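PDB 1QSA: soluble lytic murein transglycosylase from Escherichia coli, which cleaves the glycosidic bonds between N-acetylmuramic acid and N-acetylglucosamine in peptidoglycan, forming a 1,6-anhydro bond in the muramic acid residue. Local coordinates for residues A[468-472]-A[595-599]; A[505-511]-A[528-533]. One frame throughout, in Å; residues are numbered along the deposited sequence. Where two conformers were deposited one is given.

Interaction 1: A[468-472]-A[595-599]. With SO4 (sulfate ion), chain B; SO4 (sulfate ion), chain L.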
ATOM      1  N   GLN A 468      26.212   0.071   6.822  1.00 10.17           N
ATOM      2  CA  GLN A 468      25.441  -1.174   6.966  1.00  9.86           C
ATOM      3  C   GLN A 468      24.034  -0.865   7.504  1.00  9.58           C
ATOM      4  O   GLN A 468      23.044  -1.382   6.993  1.00 10.00           O
ATOM      5  CB  GLN A 468      26.139  -2.142   7.916  1.00 11.34           C
ATOM      6  CG  GLN A 468      25.442  -3.507   7.973  1.00 12.04           C
ATOM      7  CD  GLN A 468      25.993  -4.396   9.067  1.00 15.21           C
ATOM      8  OE1 GLN A 468      27.177  -4.325   9.393  1.00 15.24           O
ATOM      9  NE2 GLN A 468      25.140  -5.238   9.640  1.00 15.06           N
ATOM     10  N   SER A 469      23.953  -0.005   8.517  1.00 10.38           N
ATOM     11  CA  SER A 469      22.681   0.382   9.126  1.00 10.59           C
ATOM     12  C   SER A 469      21.721   0.976   8.093  1.00  9.30           C
ATOM     13  O   SER A 469      20.517   0.711   8.122  1.00 11.99           O
ATOM     14  CB  SER A 469      22.928   1.393  10.259  1.00 11.48           C
ATOM     15  OG  SER A 469      23.457   2.618   9.753  1.00 10.83           O
ATOM     16  N   TYR A 470      22.276   1.751   7.170  1.00 10.26           N
ATOM     17  CA  TYR A 470      21.491   2.397   6.134  1.00  8.44           C
ATOM     18  C   TYR A 470      20.897   1.378   5.158  1.00  9.42           C
ATOM     19  O   TYR A 470      19.714   1.474   4.810  1.00  8.24           O
ATOM     20  CB  TYR A 470      22.338   3.449   5.414  1.00  8.58           C
ATOM     21  CG  TYR A 470      21.603   4.132   4.298  1.00  9.70           C
ATOM     22  CD1 TYR A 470      20.356   4.736   4.523  1.00  9.15           C
ATOM     23  CD2 TYR A 470      22.117   4.133   2.998  1.00  9.49           C
ATOM     24  CE1 TYR A 470      19.634   5.320   3.473  1.00  9.43           C
ATOM     25  CE2 TYR A 470      21.410   4.713   1.947  1.00  9.77           C
ATOM     26  CZ  TYR A 470      20.173   5.301   2.191  1.00  9.44           C
ATOM     27  OH  TYR A 470      19.466   5.844   1.136  1.00  8.10           O
ATOM     28  N   ALA A 471      21.714   0.425   4.699  1.00  9.07           N
ATOM     29  CA  ALA A 471      21.224  -0.631   3.793  1.00  9.01           C
ATOM     30  C   ALA A 471      20.106  -1.419   4.485  1.00  8.89           C
ATOM     31  O   ALA A 471      19.085  -1.754   3.875  1.00  9.18           O
ATOM     32  CB  ALA A 471      22.350  -1.563   3.395  1.00 10.67           C
ATOM     33  N   MET A 472      20.285  -1.680   5.776  1.00  7.58           N
ATOM     34  CA  MET A 472      19.280  -2.384   6.559  1.00  8.57           C
ATOM     35  C   MET A 472      17.982  -1.587   6.695  1.00  8.72           C
ATOM     36  O   MET A 472      16.900  -2.164   6.597  1.00  9.54           O
ATOM     37  CB  MET A 472      19.851  -2.784   7.921  1.00  9.16           C
ATOM     38  CG  MET A 472      20.914  -3.861   7.766  1.00 10.47           C
ATOM     39  SD  MET A 472      21.773  -4.303   9.277  1.00 12.53           S
ATOM     40  CE  MET A 472      20.594  -5.447  10.036  1.00 11.76           C
ATOM     41  N   ASP A 595      17.097   4.139  10.092  1.00  8.89           N
ATOM     42  CA  ASP A 595      18.561   4.097  10.125  1.00  9.83           C
ATOM     43  C   ASP A 595      19.005   4.446  11.562  1.00  9.50           C
ATOM     44  O   ASP A 595      19.879   3.782  12.120  1.00 11.39           O
ATOM     45  CB  ASP A 595      19.156   5.063   9.082  1.00  8.71           C
ATOM     46  CG  ASP A 595      20.622   4.777   8.794  1.00 11.03           C
ATOM     47  OD1 ASP A 595      21.178   3.880   9.449  1.00 13.18           O
ATOM     48  OD2 ASP A 595      21.220   5.427   7.912  1.00 10.33           O
ATOM     49  N   ALA A 596      18.359   5.436  12.176  1.00 10.73           N
ATOM     50  CA  ALA A 596      18.689   5.799  13.563  1.00 11.54           C
ATOM     51  C   ALA A 596      18.413   4.613  14.506  1.00 11.37           C
ATOM     52  O   ALA A 596      19.249   4.298  15.363  1.00 10.20           O
ATOM     53  CB  ALA A 596      17.907   7.029  14.000  1.00 11.13           C
ATOM     54  N   TYR A 597      17.283   3.927  14.320  1.00 10.44           N
ATOM     55  CA  TYR A 597      16.970   2.766  15.157  1.00 10.56           C
ATOM     56  C   TYR A 597      18.036   1.689  14.963  1.00 11.72           C
ATOM     57  O   TYR A 597      18.510   1.108  15.930  1.00 13.78           O
ATOM     58  CB  TYR A 597      15.609   2.172  14.798  1.00 10.48           C
ATOM     59  CG  TYR A 597      14.431   3.076  15.033  1.00 11.28           C
ATOM     60  CD1 TYR A 597      14.437   4.019  16.057  1.00 12.55           C
ATOM     61  CD2 TYR A 597      13.296   2.993  14.211  1.00 12.64           C
ATOM     62  CE1 TYR A 597      13.343   4.861  16.263  1.00 13.77           C
ATOM     63  CE2 TYR A 597      12.210   3.830  14.403  1.00 13.46           C
ATOM     64  CZ  TYR A 597      12.242   4.765  15.431  1.00 14.75           C
ATOM     65  OH  TYR A 597      11.185   5.616  15.605  1.00 16.71           O
ATOM     66  N   TYR A 598      18.423   1.435  13.709  1.00 10.58           N
ATOM     67  CA  TYR A 598      19.446   0.432  13.434  1.00 11.06           C
ATOM     68  C   TYR A 598      20.785   0.789  14.043  1.00 11.76           C
ATOM     69  O   TYR A 598      21.461  -0.072  14.616  1.00 13.06           O
ATOM     70  CB  TYR A 598      19.540   0.127  11.930  1.00 10.71           C
ATOM     71  CG  TYR A 598      18.550  -0.958  11.548  1.00  9.33           C
ATOM     72  CD1 TYR A 598      18.728  -2.262  12.006  1.00 11.22           C
ATOM     73  CD2 TYR A 598      17.378  -0.666  10.853  1.00 12.00           C
ATOM     74  CE1 TYR A 598      17.756  -3.253  11.797  1.00 11.86           C
ATOM     75  CE2 TYR A 598      16.390  -1.659  10.639  1.00 10.64           C
ATOM     76  CZ  TYR A 598      16.585  -2.938  11.121  1.00 12.81           C
ATOM     77  OH  TYR A 598      15.583  -3.883  11.002  1.00 10.93           O
ATOM     78  N   ARG A 599      21.153   2.064  13.972  1.00 12.03           N
ATOM     79  CA  ARG A 599      22.406   2.507  14.571  1.00 13.44           C
ATOM     80  C   ARG A 599      22.339   2.242  16.075  1.00 13.89           C
ATOM     81  O   ARG A 599      23.290   1.715  16.645  1.00 15.60           O
ATOM     82  CB  ARG A 599      22.663   3.993  14.279  1.00 12.92           C
ATOM     83  CG  ARG A 599      23.195   4.207  12.856  1.00 14.69           C
ATOM     84  CD  ARG A 599      23.341   5.678  12.502  1.00 15.97           C
ATOM     85  NE  ARG A 599      24.183   6.384  13.470  1.00 18.59           N
ATOM     86  CZ  ARG A 599      25.516   6.345  13.496  1.00 20.72           C
ATOM     87  NH1 ARG A 599      26.200   5.648  12.587  1.00 20.59           N
ATOM     88  NH2 ARG A 599      26.174   7.022  14.430  1.00 19.44           N
TER
HETATM   89  S   SO4 B 701       8.247   5.086  13.648  1.00 30.99           S
HETATM   90  O1  SO4 B 701       9.387   5.832  13.078  1.00 31.23           O
HETATM   91  O2  SO4 B 701       8.678   4.403  14.884  1.00 29.06           O
HETATM   92  O3  SO4 B 701       7.179   6.051  13.960  1.00 34.92           O
HETATM   93  O4  SO4 B 701       7.731   4.100  12.682  1.00 31.20           O
HETATM   94  S   SO4 L 711      29.624   0.927   8.470  1.00 51.60           S
HETATM   95  O1  SO4 L 711      28.832   0.016   7.627  1.00 50.32           O
HETATM   96  O2  SO4 L 711      28.770   1.514   9.517  1.00 53.08           O
HETATM   97  O3  SO4 L 711      30.723   0.180   9.108  1.00 53.78           O
HETATM   98  O4  SO4 L 711      30.185   2.013   7.646  1.00 53.10           O
HETATM   99  O   HOH W   1      25.428   4.508  10.098  1.00 18.10           O
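Ser469 and Asp595 make the direct polar link between these two helices. The serine hydroxyl donates a hydrogen bond to the carboxylate, with OG 2.6 Å from Asp595 OD1, and the bond enters on the syn side of that oxygen. The serine's chi1 of 65° tucks OG between its own backbone N and carbonyl carbon, from where it faces the carboxylate. A water donates to Ser469 OG and accepts a hydrogen bond from Arg599 NH1, lying 2.8 Å from that nitrogen in the guanidinium plane, so OG is engaged both as donor and as acceptor. The arginine's aliphatic part closes in as well, CG lying 3.5 Å from Ser469 OG. The second carboxylate oxygen, Asp595 OD2, rests 3.4 Å from Tyr470 CB, with the carboxylate plane turned 33° from the phenol ring, and its charge is met by a salt bridge with Arg545. The OH of Tyr470 is bonded to Ser549 and Ser548.

Residues 468-472 begin helix 468-479, which carries the predicted active-site Glu478 in this lysozyme-like domain; they cross residues 595-599 of the late helix 582-601, the local directions 130° apart and the local axes 8.3 Å from each other.

Nearby, Met472 lies crosswise to Tyr598. Its CB sits almost squarely over the ring centre, 4.2 Å from the centroid of Tyr598, a CH-pi contact. The sulfur stands obliquely to that ring in a Met-aromatic contact, and the bend at its last torsion turns the methyl back, bringing CE to 4.0 Å from Tyr598 CE1. Tyr598 OH is bonded to Pro450 O and to Trp481 NE1, which should restrain the ring beneath the methionine. At the helix start, the backbone N of Gln468 donates to a sulfate oxygen, O1, at 2.7 Å.

Interaction 2: A[505-511]-A[528-533]; sequences TVKMFSI and NIGTSY
Thr505 looks straight at residues 528-533 of helix 523-540, and its branches divide the work. From CB, 4.1 Å from Ile529 CG2, the methyl CG2 reaches on anti to the backbone N and rests against both Ile529 O and Ser532 CB, the latter 3.7 Å away. The other branch, OG1, lies 3.3 Å from Tyr533 CD1, oblique to that ring, while bonding to Thr501 O in its own helix. Next along, Val506 CG2 lies 3.8 Å from Ile529 CD1.

One turn on from Thr505, the Phe509 ring covers Ser532 with a face: Ser532 CB stands 3.8 Å from the ring centroid, 10° off the normal, a CH-pi contact. With an alanine here, Ser532 CB is likely to lose its aromatic cover and a gap to open at the edge of the interface.

A Schellman motif at Ser510, with its positive phi, then turns the chain so that Ile511 comes back to the partner helix, where its CG2 meets Asn528 ND2 at 3.7 Å. Methyl groups and a ring face thus do most of the joining of these two helices of the Slt-type domain, so the fit depends on shape more than on polar pairing.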
ATOM      1  N   THR A 505      21.880  -2.785 -13.017  1.00 13.60           N
ATOM      2  CA  THR A 505      22.882  -2.763 -11.945  1.00 12.70           C
ATOM      3  C   THR A 505      23.979  -3.804 -12.189  1.00 12.63           C
ATOM      4  O   THR A 505      25.169  -3.525 -12.044  1.00 12.49           O
ATOM      5  CB  THR A 505      22.198  -3.008 -10.569  1.00 12.87           C
ATOM      6  OG1 THR A 505      21.330  -1.907 -10.276  1.00 12.82           O
ATOM      7  CG2 THR A 505      23.232  -3.131  -9.459  1.00 12.58           C
ATOM      8  N   VAL A 506      23.564  -5.011 -12.553  1.00 12.22           N
ATOM      9  CA  VAL A 506      24.498  -6.092 -12.838  1.00 13.25           C
ATOM     10  C   VAL A 506      25.437  -5.696 -13.984  1.00 14.87           C
ATOM     11  O   VAL A 506      26.628  -5.999 -13.940  1.00 14.65           O
ATOM     12  CB  VAL A 506      23.706  -7.385 -13.148  1.00 15.75           C
ATOM     13  CG1 VAL A 506      24.542  -8.399 -13.897  1.00 18.06           C
ATOM     14  CG2 VAL A 506      23.153  -7.951 -11.831  1.00 15.97           C
ATOM     15  N   LYS A 507      24.928  -4.965 -14.971  1.00 15.08           N
ATOM     16  CA  LYS A 507      25.783  -4.522 -16.080  1.00 17.79           C
ATOM     17  C   LYS A 507      26.739  -3.401 -15.644  1.00 17.18           C
ATOM     18  O   LYS A 507      27.948  -3.457 -15.908  1.00 17.25           O
ATOM     19  CB  LYS A 507      24.942  -4.054 -17.263  1.00 19.89           C
ATOM     20  CG  LYS A 507      25.775  -3.495 -18.421  1.00 25.37           C
ATOM     21  CD  LYS A 507      24.893  -3.208 -19.612  1.00 29.22           C
ATOM     22  CE  LYS A 507      25.700  -2.698 -20.800  1.00 32.02           C
ATOM     23  NZ  LYS A 507      24.823  -2.545 -22.001  1.00 35.04           N
ATOM     24  N   MET A 508      26.200  -2.407 -14.935  1.00 16.44           N
ATOM     25  CA  MET A 508      27.001  -1.275 -14.464  1.00 17.94           C
ATOM     26  C   MET A 508      28.150  -1.663 -13.530  1.00 17.71           C
ATOM     27  O   MET A 508      29.236  -1.088 -13.612  1.00 21.57           O
ATOM     28  CB  MET A 508      26.116  -0.254 -13.729  0.54 18.02           C
ATOM     29  CG  MET A 508      25.440   0.804 -14.599  0.54 18.66           C
ATOM     30  SD  MET A 508      24.762   2.194 -13.606  0.54 17.83           S
ATOM     31  CE  MET A 508      25.480   1.860 -11.990  0.54 16.28           C
ATOM     32  N   PHE A 509      27.905  -2.626 -12.642  1.00 15.91           N
ATOM     33  CA  PHE A 509      28.877  -3.067 -11.644  1.00 14.34           C
ATOM     34  C   PHE A 509      29.638  -4.340 -12.052  1.00 13.26           C
ATOM     35  O   PHE A 509      30.477  -4.817 -11.289  1.00 14.13           O
ATOM     36  CB  PHE A 509      28.168  -3.375 -10.305  1.00 16.59           C
ATOM     37  CG  PHE A 509      27.787  -2.159  -9.489  1.00 20.84           C
ATOM     38  CD1 PHE A 509      26.770  -1.289  -9.916  1.00 17.03           C
ATOM     39  CD2 PHE A 509      28.452  -1.884  -8.283  1.00 20.23           C
ATOM     40  CE1 PHE A 509      26.429  -0.166  -9.169  1.00 18.83           C
ATOM     41  CE2 PHE A 509      28.120  -0.753  -7.517  1.00 22.03           C
ATOM     42  CZ  PHE A 509      27.111   0.107  -7.961  1.00 20.51           C
ATOM     43  N   SER A 510      29.298  -4.909 -13.208  1.00 13.57           N
ATOM     44  CA  SER A 510      29.931  -6.146 -13.694  1.00 14.11           C
ATOM     45  C   SER A 510      29.817  -7.254 -12.638  1.00 15.48           C
ATOM     46  O   SER A 510      30.817  -7.860 -12.212  1.00 12.40           O
ATOM     47  CB  SER A 510      31.388  -5.892 -14.069  1.00 16.28           C
ATOM     48  OG  SER A 510      31.480  -4.889 -15.063  1.00 19.43           O
ATOM     49  N   ILE A 511      28.589  -7.442 -12.157  1.00 12.86           N
ATOM     50  CA  ILE A 511      28.281  -8.458 -11.153  1.00 14.31           C
ATOM     51  C   ILE A 511      28.041  -9.775 -11.877  1.00 16.15           C
ATOM     52  O   ILE A 511      27.243  -9.843 -12.816  1.00 16.31           O
ATOM     53  CB  ILE A 511      26.998  -8.075 -10.373  1.00 13.13           C
ATOM     54  CG1 ILE A 511      27.202  -6.719  -9.692  1.00 14.07           C
ATOM     55  CG2 ILE A 511      26.596  -9.190  -9.396  1.00 14.71           C
ATOM     56  CD1 ILE A 511      25.936  -6.158  -9.006  1.00 14.57           C
ATOM     57  N   ASN A 528      23.132  -8.394  -2.499  1.00 10.40           N
ATOM     58  CA  ASN A 528      24.257  -8.090  -3.392  1.00 10.48           C
ATOM     59  C   ASN A 528      23.846  -7.009  -4.421  1.00 10.96           C
ATOM     60  O   ASN A 528      24.441  -5.916  -4.484  1.00 10.65           O
ATOM     61  CB  ASN A 528      24.664  -9.392  -4.104  1.00 11.32           C
ATOM     62  CG  ASN A 528      25.870  -9.225  -5.031  1.00 12.84           C
ATOM     63  OD1 ASN A 528      26.576  -8.217  -4.992  1.00 15.28           O
ATOM     64  ND2 ASN A 528      26.103 -10.226  -5.873  1.00 14.85           N
ATOM     65  N   ILE A 529      22.782  -7.281  -5.181  1.00  9.08           N
ATOM     66  CA  ILE A 529      22.337  -6.351  -6.214  1.00  9.81           C
ATOM     67  C   ILE A 529      21.741  -5.061  -5.653  1.00 10.22           C
ATOM     68  O   ILE A 529      21.987  -3.967  -6.179  1.00 10.00           O
ATOM     69  CB  ILE A 529      21.350  -7.054  -7.175  1.00 10.49           C
ATOM     70  CG1 ILE A 529      22.087  -8.197  -7.880  1.00 10.43           C
ATOM     71  CG2 ILE A 529      20.781  -6.061  -8.217  1.00 12.27           C
ATOM     72  CD1 ILE A 529      21.211  -9.097  -8.744  1.00 12.32           C
ATOM     73  N   GLY A 530      21.024  -5.187  -4.541  1.00  8.88           N
ATOM     74  CA  GLY A 530      20.400  -4.027  -3.925  1.00  9.06           C
ATOM     75  C   GLY A 530      21.406  -3.084  -3.299  1.00  8.97           C
ATOM     76  O   GLY A 530      21.310  -1.861  -3.480  1.00 11.43           O
ATOM     77  N   THR A 531      22.380  -3.619  -2.563  1.00 10.23           N
ATOM     78  CA  THR A 531      23.411  -2.747  -1.968  1.00 10.89           C
ATOM     79  C   THR A 531      24.232  -2.069  -3.073  1.00  8.87           C
ATOM     80  O   THR A 531      24.702  -0.950  -2.915  1.00  9.86           O
ATOM     81  CB  THR A 531      24.382  -3.487  -1.008  1.00 11.63           C
ATOM     82  OG1 THR A 531      25.038  -4.571  -1.685  1.00 12.02           O
ATOM     83  CG2 THR A 531      23.649  -3.981   0.241  1.00 11.54           C
ATOM     84  N   SER A 532      24.403  -2.759  -4.193  1.00  9.84           N
ATOM     85  CA  SER A 532      25.121  -2.191  -5.330  1.00 10.15           C
ATOM     86  C   SER A 532      24.357  -0.985  -5.907  1.00 10.05           C
ATOM     87  O   SER A 532      24.930   0.094  -6.046  1.00  9.92           O
ATOM     88  CB  SER A 532      25.383  -3.238  -6.411  0.72  9.08           C
ATOM     89  OG  SER A 532      26.411  -4.119  -5.990  0.72  9.90           O
ATOM     90  N   TYR A 533      23.052  -1.128  -6.146  1.00  9.01           N
ATOM     91  CA  TYR A 533      22.294   0.009  -6.684  1.00 10.62           C
ATOM     92  C   TYR A 533      22.230   1.150  -5.664  1.00 11.05           C
ATOM     93  O   TYR A 533      22.387   2.327  -6.016  1.00 11.10           O
ATOM     94  CB  TYR A 533      20.883  -0.408  -7.099  1.00 10.82           C
ATOM     95  CG  TYR A 533      20.162   0.699  -7.854  1.00 11.74           C
ATOM     96  CD1 TYR A 533      20.626   1.130  -9.101  1.00 13.09           C
ATOM     97  CD2 TYR A 533      19.092   1.382  -7.275  1.00 13.77           C
ATOM     98  CE1 TYR A 533      20.045   2.234  -9.748  1.00 14.61           C
ATOM     99  CE2 TYR A 533      18.503   2.488  -7.919  1.00 14.90           C
ATOM    100  CZ  TYR A 533      18.990   2.906  -9.142  1.00 15.35           C
ATOM    101  OH  TYR A 533      18.466   4.042  -9.737  1.00 16.88           O
TER

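Overall arrangement
Interaction 2 and residues 468-472 lie in the Slt-type region; the centres of the two contacts are about 20 Å apart, and they meet directly where Ala471 CB packs 4.2 Å from Thr531 CG2. Helix 468-479 thus has helix 582-601 against Ser469 and Met472 in interaction 1, while its Ala471 meets helix 523-540, which packs against helix 499-509 in interaction 2. The predicted catalytic Glu478 lies near both: the side chains of Tyr470 and Tyr533 are each about 9 Å from its side chain. A glycerol, probably from the crystallisation liquor, lies about 4 Å from the Tyr533 side chain. Interaction 1 is the more deeply buried of the two and joins segments much further apart in sequence.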